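Local coordinates for protein tannase (Lactobacillus plantarum, PDB 3WA7) that is a tannase, an esterase of the alpha/beta-hydrolase family that hydrolyses the galloyl ester bonds of tannins, at residues V296-D309 and F320-L332. Residues are numbered along the deposited sequence; the frame is centred on the assembly and turned at random.
Sequences VRQLLISSAQTAFD and FVVTGNQVTDLDL. With SO4 (sulfate ion), chain B.
A helix lies against a two-stranded antiparallel hairpin here, at the periphery of the alpha/beta-hydrolase fold and apart from its main sheet: Ile301, Ala304 and Gln305 meet Val327, and Ile301 also meets Leu330, with strand 326-330 running nearly antiparallel to helix 296-309 (161°). Ile301 lies along the strand, CG2 toward Val327 CG1 and CG1 3.6 Å from Leu330 CB. Ala304 CB rests 3.6 Å from Phe320 CE2, while Leu330 CD1 sits over the centre of that ring and Trp447 also meets it. Near the turn, Gln305 OE1 accepts from Val327 N (2.8 Å, 173°) and NE2 donates to Asn325 O (3.0 Å) in the carbonyl plane. The bend at chi2 (68°) brings the amide to the strand, and Asp309 OD1 takes a second NE2 proton, fixing the amide's rotation. With an alanine here, Val327 N and Asn325 O would probably each lose this side-chain partner, and helix and hairpin end their direct polar link. At the far end, Arg297 NE and NH2 grip a sulfate, probably from the crystallisation liquor, that Leu332 N also binds. The Gln305 end thus rests on the protein's own bonds, whereas the sulfate link at Arg297 may be absent in solution.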
loop_
_atom_site.group_PDB
_atom_site.type_symbol
_atom_site.label_atom_id
_atom_site.label_comp_id
_atom_site.label_asym_id
_atom_site.label_seq_id
_atom_site.Cartn_x
_atom_site.Cartn_y
_atom_site.Cartn_z
ATOM N N VAL A 296 1.680 0.823 -20.567
ATOM C CA VAL A 296 0.947 -0.218 -19.859
ATOM C C VAL A 296 1.057 -1.527 -20.641
ATOM O O VAL A 296 1.332 -2.579 -20.070
ATOM C CB VAL A 296 -0.540 0.154 -19.697
ATOM C CG1 VAL A 296 -1.279 -0.958 -18.964
ATOM C CG2 VAL A 296 -0.661 1.462 -18.934
ATOM N N ARG A 297 0.856 -1.453 -21.954
ATOM C CA ARG A 297 0.938 -2.644 -22.802
ATOM C C ARG A 297 2.325 -3.276 -22.705
ATOM O O ARG A 297 2.465 -4.489 -22.543
ATOM C CB ARG A 297 0.654 -2.279 -24.267
ATOM C CG ARG A 297 0.662 -3.480 -25.208
ATOM C CD ARG A 297 0.565 -3.079 -26.686
ATOM N NE ARG A 297 -0.570 -2.197 -26.960
ATOM C CZ ARG A 297 -0.458 -0.898 -27.223
ATOM N NH1 ARG A 297 0.740 -0.322 -27.251
ATOM N NH2 ARG A 297 -1.541 -0.172 -27.458
ATOM N N GLN A 298 3.349 -2.441 -22.802
ATOM C CA GLN A 298 4.727 -2.908 -22.745
ATOM C C GLN A 298 5.113 -3.513 -21.399
ATOM O O GLN A 298 5.910 -4.455 -21.334
ATOM C CB GLN A 298 5.659 -1.752 -23.124
ATOM C CG GLN A 298 5.548 -1.424 -24.605
ATOM C CD GLN A 298 5.865 0.017 -24.951
ATOM O OE1 GLN A 298 5.713 0.424 -26.104
ATOM N NE2 GLN A 298 6.301 0.792 -23.968
ATOM N N LEU A 299 4.543 -2.983 -20.325
ATOM C CA LEU A 299 4.835 -3.496 -18.996
ATOM C C LEU A 299 4.248 -4.900 -18.864
ATOM O O LEU A 299 4.840 -5.775 -18.236
ATOM C CB LEU A 299 4.245 -2.565 -17.938
ATOM C CG LEU A 299 4.678 -2.781 -16.491
ATOM C CD1 LEU A 299 6.201 -2.802 -16.379
ATOM C CD2 LEU A 299 4.101 -1.657 -15.650
ATOM N N LEU A 300 3.084 -5.118 -19.467
ATOM C CA LEU A 300 2.460 -6.435 -19.417
ATOM C C LEU A 300 3.222 -7.415 -20.310
ATOM O O LEU A 300 3.299 -8.608 -20.014
ATOM C CB LEU A 300 0.986 -6.336 -19.828
ATOM C CG LEU A 300 0.112 -5.804 -18.685
ATOM C CD1 LEU A 300 -1.216 -5.276 -19.214
ATOM C CD2 LEU A 300 -0.112 -6.918 -17.672
ATOM N N ILE A 301 3.790 -6.914 -21.402
ATOM C CA ILE A 301 4.566 -7.774 -22.288
ATOM C C ILE A 301 5.819 -8.198 -21.527
ATOM O O ILE A 301 6.223 -9.359 -21.568
ATOM C CB ILE A 301 4.963 -7.037 -23.589
ATOM C CG1 ILE A 301 3.727 -6.876 -24.481
ATOM C CG2 ILE A 301 6.059 -7.818 -24.329
ATOM C CD1 ILE A 301 3.967 -6.075 -25.747
ATOM N N SER A 302 6.420 -7.249 -20.818
ATOM C CA SER A 302 7.620 -7.533 -20.041
ATOM C C SER A 302 7.309 -8.530 -18.924
ATOM O O SER A 302 8.124 -9.408 -18.621
ATOM C CB SER A 302 8.180 -6.238 -19.448
ATOM O OG SER A 302 9.353 -6.494 -18.697
ATOM N N SER A 303 6.131 -8.391 -18.321
ATOM C CA SER A 303 5.704 -9.285 -17.249
ATOM C C SER A 303 5.591 -10.713 -17.771
ATOM O O SER A 303 6.067 -11.658 -17.138
ATOM C CB SER A 303 4.348 -8.843 -16.691
ATOM O OG SER A 303 3.876 -9.768 -15.723
ATOM N N ALA A 304 4.956 -10.856 -18.931
ATOM C CA ALA A 304 4.782 -12.157 -19.563
ATOM C C ALA A 304 6.134 -12.739 -19.961
ATOM O O ALA A 304 6.379 -13.935 -19.793
ATOM C CB ALA A 304 3.896 -12.025 -20.797
ATOM N N GLN A 305 7.006 -11.892 -20.501
ATOM C CA GLN A 305 8.329 -12.340 -20.927
ATOM C C GLN A 305 9.106 -12.917 -19.751
ATOM O O GLN A 305 9.693 -13.995 -19.848
ATOM C CB GLN A 305 9.123 -11.181 -21.526
ATOM C CG GLN A 305 10.476 -11.591 -22.106
ATOM C CD GLN A 305 10.330 -12.447 -23.346
ATOM O OE1 GLN A 305 9.819 -11.990 -24.369
ATOM N NE2 GLN A 305 10.772 -13.701 -23.261
ATOM N N THR A 306 9.113 -12.186 -18.642
ATOM C CA THR A 306 9.827 -12.609 -17.442
ATOM C C THR A 306 9.355 -13.970 -16.944
ATOM O O THR A 306 10.168 -14.816 -16.568
ATOM C CB THR A 306 9.665 -11.566 -16.321
ATOM O OG1 THR A 306 10.299 -10.348 -16.726
ATOM C CG2 THR A 306 10.293 -12.058 -15.023
ATOM N N ALA A 307 8.042 -14.180 -16.947
ATOM C CA ALA A 307 7.473 -15.442 -16.494
ATOM C C ALA A 307 7.805 -16.563 -17.472
ATOM O O ALA A 307 8.200 -17.657 -17.070
ATOM C CB ALA A 307 5.966 -15.308 -16.343
ATOM N N PHE A 308 7.648 -16.281 -18.760
ATOM C CA PHE A 308 7.929 -17.259 -19.805
ATOM C C PHE A 308 9.395 -17.692 -19.720
ATOM O O PHE A 308 9.715 -18.879 -19.852
ATOM C CB PHE A 308 7.623 -16.632 -21.172
ATOM C CG PHE A 308 7.711 -17.592 -22.327
ATOM C CD1 PHE A 308 7.068 -18.824 -22.280
ATOM C CD2 PHE A 308 8.407 -17.246 -23.479
ATOM C CE1 PHE A 308 7.116 -19.697 -23.366
ATOM C CE2 PHE A 308 8.461 -18.113 -24.572
ATOM C CZ PHE A 308 7.813 -19.340 -24.513
ATOM N N ASP A 309 10.277 -16.724 -19.490
ATOM C CA ASP A 309 11.712 -16.987 -19.383
ATOM C C ASP A 309 12.043 -17.897 -18.205
ATOM O O ASP A 309 13.097 -18.538 -18.192
ATOM C CB ASP A 309 12.497 -15.682 -19.218
ATOM C CG ASP A 309 12.595 -14.881 -20.503
ATOM O OD1 ASP A 309 12.268 -15.420 -21.581
ATOM O OD2 ASP A 309 13.018 -13.705 -20.427
ATOM N N PHE A 320 -1.677 -12.119 -26.076
ATOM C CA PHE A 320 -0.261 -12.108 -26.415
ATOM C C PHE A 320 0.141 -12.786 -27.716
ATOM O O PHE A 320 -0.515 -13.714 -28.192
ATOM C CB PHE A 320 0.566 -12.704 -25.269
ATOM C CG PHE A 320 0.475 -11.926 -23.986
ATOM C CD1 PHE A 320 -0.534 -12.193 -23.064
ATOM C CD2 PHE A 320 1.388 -10.913 -23.708
ATOM C CE1 PHE A 320 -0.633 -11.459 -21.880
ATOM C CE2 PHE A 320 1.297 -10.172 -22.527
ATOM C CZ PHE A 320 0.286 -10.447 -21.612
ATOM N N VAL A 321 1.228 -12.291 -28.295
ATOM C CA VAL A 321 1.772 -12.854 -29.522
ATOM C C VAL A 321 3.176 -13.319 -29.177
ATOM O O VAL A 321 3.982 -12.549 -28.655
ATOM C CB VAL A 321 1.857 -11.811 -30.652
ATOM C CG1 VAL A 321 2.472 -12.448 -31.892
ATOM C CG2 VAL A 321 0.475 -11.267 -30.966
ATOM N N VAL A 322 3.462 -14.585 -29.458
ATOM C CA VAL A 322 4.772 -15.144 -29.162
ATOM C C VAL A 322 5.520 -15.547 -30.425
ATOM O O VAL A 322 4.972 -16.219 -31.296
ATOM C CB VAL A 322 4.654 -16.386 -28.255
ATOM C CG1 VAL A 322 6.026 -17.021 -28.056
ATOM C CG2 VAL A 322 4.047 -15.992 -26.916
ATOM N N THR A 323 6.775 -15.115 -30.511
ATOM C CA THR A 323 7.641 -15.434 -31.640
ATOM C C THR A 323 8.884 -16.065 -31.019
ATOM O O THR A 323 9.596 -15.414 -30.257
ATOM C CB THR A 323 8.049 -14.166 -32.411
ATOM O OG1 THR A 323 6.882 -13.387 -32.710
ATOM C CG2 THR A 323 8.740 -14.538 -33.712
ATOM N N GLY A 324 9.145 -17.330 -31.338
ATOM C CA GLY A 324 10.294 -17.999 -30.753
ATOM C C GLY A 324 10.098 -18.028 -29.249
ATOM O O GLY A 324 9.065 -18.488 -28.773
ATOM N N ASN A 325 11.079 -17.538 -28.496
ATOM C CA ASN A 325 10.968 -17.496 -27.039
ATOM C C ASN A 325 10.667 -16.073 -26.579
ATOM O O ASN A 325 10.827 -15.748 -25.405
ATOM C CB ASN A 325 12.266 -17.961 -26.368
ATOM C CG ASN A 325 12.369 -19.470 -26.261
ATOM O OD1 ASN A 325 11.400 -20.148 -25.912
ATOM N ND2 ASN A 325 13.552 -20.004 -26.540
ATOM N N GLN A 326 10.225 -15.228 -27.504
ATOM C CA GLN A 326 9.940 -13.840 -27.172
ATOM C C GLN A 326 8.477 -13.435 -27.313
ATOM O O GLN A 326 7.794 -13.838 -28.257
ATOM C CB GLN A 326 10.795 -12.919 -28.048
ATOM C CG GLN A 326 12.296 -13.118 -27.882
ATOM C CD GLN A 326 12.776 -12.795 -26.479
ATOM O OE1 GLN A 326 12.584 -11.682 -25.989
ATOM N NE2 GLN A 326 13.402 -13.768 -25.825
ATOM N N VAL A 327 8.002 -12.645 -26.355
ATOM C CA VAL A 327 6.636 -12.133 -26.388
ATOM C C VAL A 327 6.793 -10.850 -27.201
ATOM O O VAL A 327 7.357 -9.865 -26.721
ATOM C CB VAL A 327 6.123 -11.795 -24.974
ATOM C CG1 VAL A 327 4.666 -11.362 -25.045
ATOM C CG2 VAL A 327 6.277 -13.002 -24.057
ATOM N N THR A 328 6.298 -10.867 -28.434
ATOM C CA THR A 328 6.455 -9.728 -29.332
ATOM C C THR A 328 5.340 -8.697 -29.421
ATOM O O THR A 328 5.546 -7.615 -29.969
ATOM C CB THR A 328 6.761 -10.217 -30.753
ATOM O OG1 THR A 328 5.692 -11.054 -31.213
ATOM C CG2 THR A 328 8.057 -11.012 -30.765
ATOM N N ASP A 329 4.160 -9.015 -28.906
ATOM C CA ASP A 329 3.074 -8.050 -28.966
ATOM C C ASP A 329 1.954 -8.434 -28.019
ATOM O O ASP A 329 1.936 -9.534 -27.466
ATOM C CB ASP A 329 2.525 -7.950 -30.391
ATOM C CG ASP A 329 2.011 -6.556 -30.721
ATOM O OD1 ASP A 329 1.615 -5.822 -29.791
ATOM O OD2 ASP A 329 1.999 -6.198 -31.918
ATOM N N LEU A 330 1.014 -7.516 -27.843
ATOM C CA LEU A 330 -0.112 -7.744 -26.957
ATOM C C LEU A 330 -1.326 -6.916 -27.339
ATOM O O LEU A 330 -1.217 -5.716 -27.605
ATOM C CB LEU A 330 0.269 -7.404 -25.511
ATOM C CG LEU A 330 -0.904 -7.279 -24.524
ATOM C CD1 LEU A 330 -1.592 -8.624 -24.361
ATOM C CD2 LEU A 330 -0.399 -6.769 -23.182
ATOM N N ASP A 331 -2.476 -7.578 -27.383
ATOM C CA ASP A 331 -3.743 -6.915 -27.649
ATOM C C ASP A 331 -4.197 -6.642 -26.213
ATOM O O ASP A 331 -4.769 -7.516 -25.561
ATOM C CB ASP A 331 -4.722 -7.879 -28.335
ATOM C CG ASP A 331 -6.082 -7.246 -28.596
ATOM O OD1 ASP A 331 -6.476 -6.335 -27.837
ATOM O OD2 ASP A 331 -6.763 -7.670 -29.557
ATOM N N LEU A 332 -3.914 -5.441 -25.712
ATOM C CA LEU A 332 -4.259 -5.090 -24.337
ATOM C C LEU A 332 -5.738 -5.240 -24.015
ATOM O O LEU A 332 -6.096 -5.739 -22.949
ATOM C CB LEU A 332 -3.800 -3.657 -24.025
ATOM C CG LEU A 332 -4.063 -3.138 -22.608
ATOM C CD1 LEU A 332 -3.450 -4.079 -21.583
ATOM C CD2 LEU A 332 -3.473 -1.735 -22.463
HETATM S S SO4 B . -4.518 -2.349 -27.745
HETATM O O1 SO4 B . -3.357 -3.212 -27.459
HETATM O O2 SO4 B . -5.642 -2.690 -26.858
HETATM O O3 SO4 B . -4.144 -0.938 -27.546
HETATM O O4 SO4 B . -4.934 -2.546 -29.148
HETATM O O HOH W 1 9.379 -9.339 -24.781
HETATM O O HOH W 2 11.504 -17.263 -23.158
#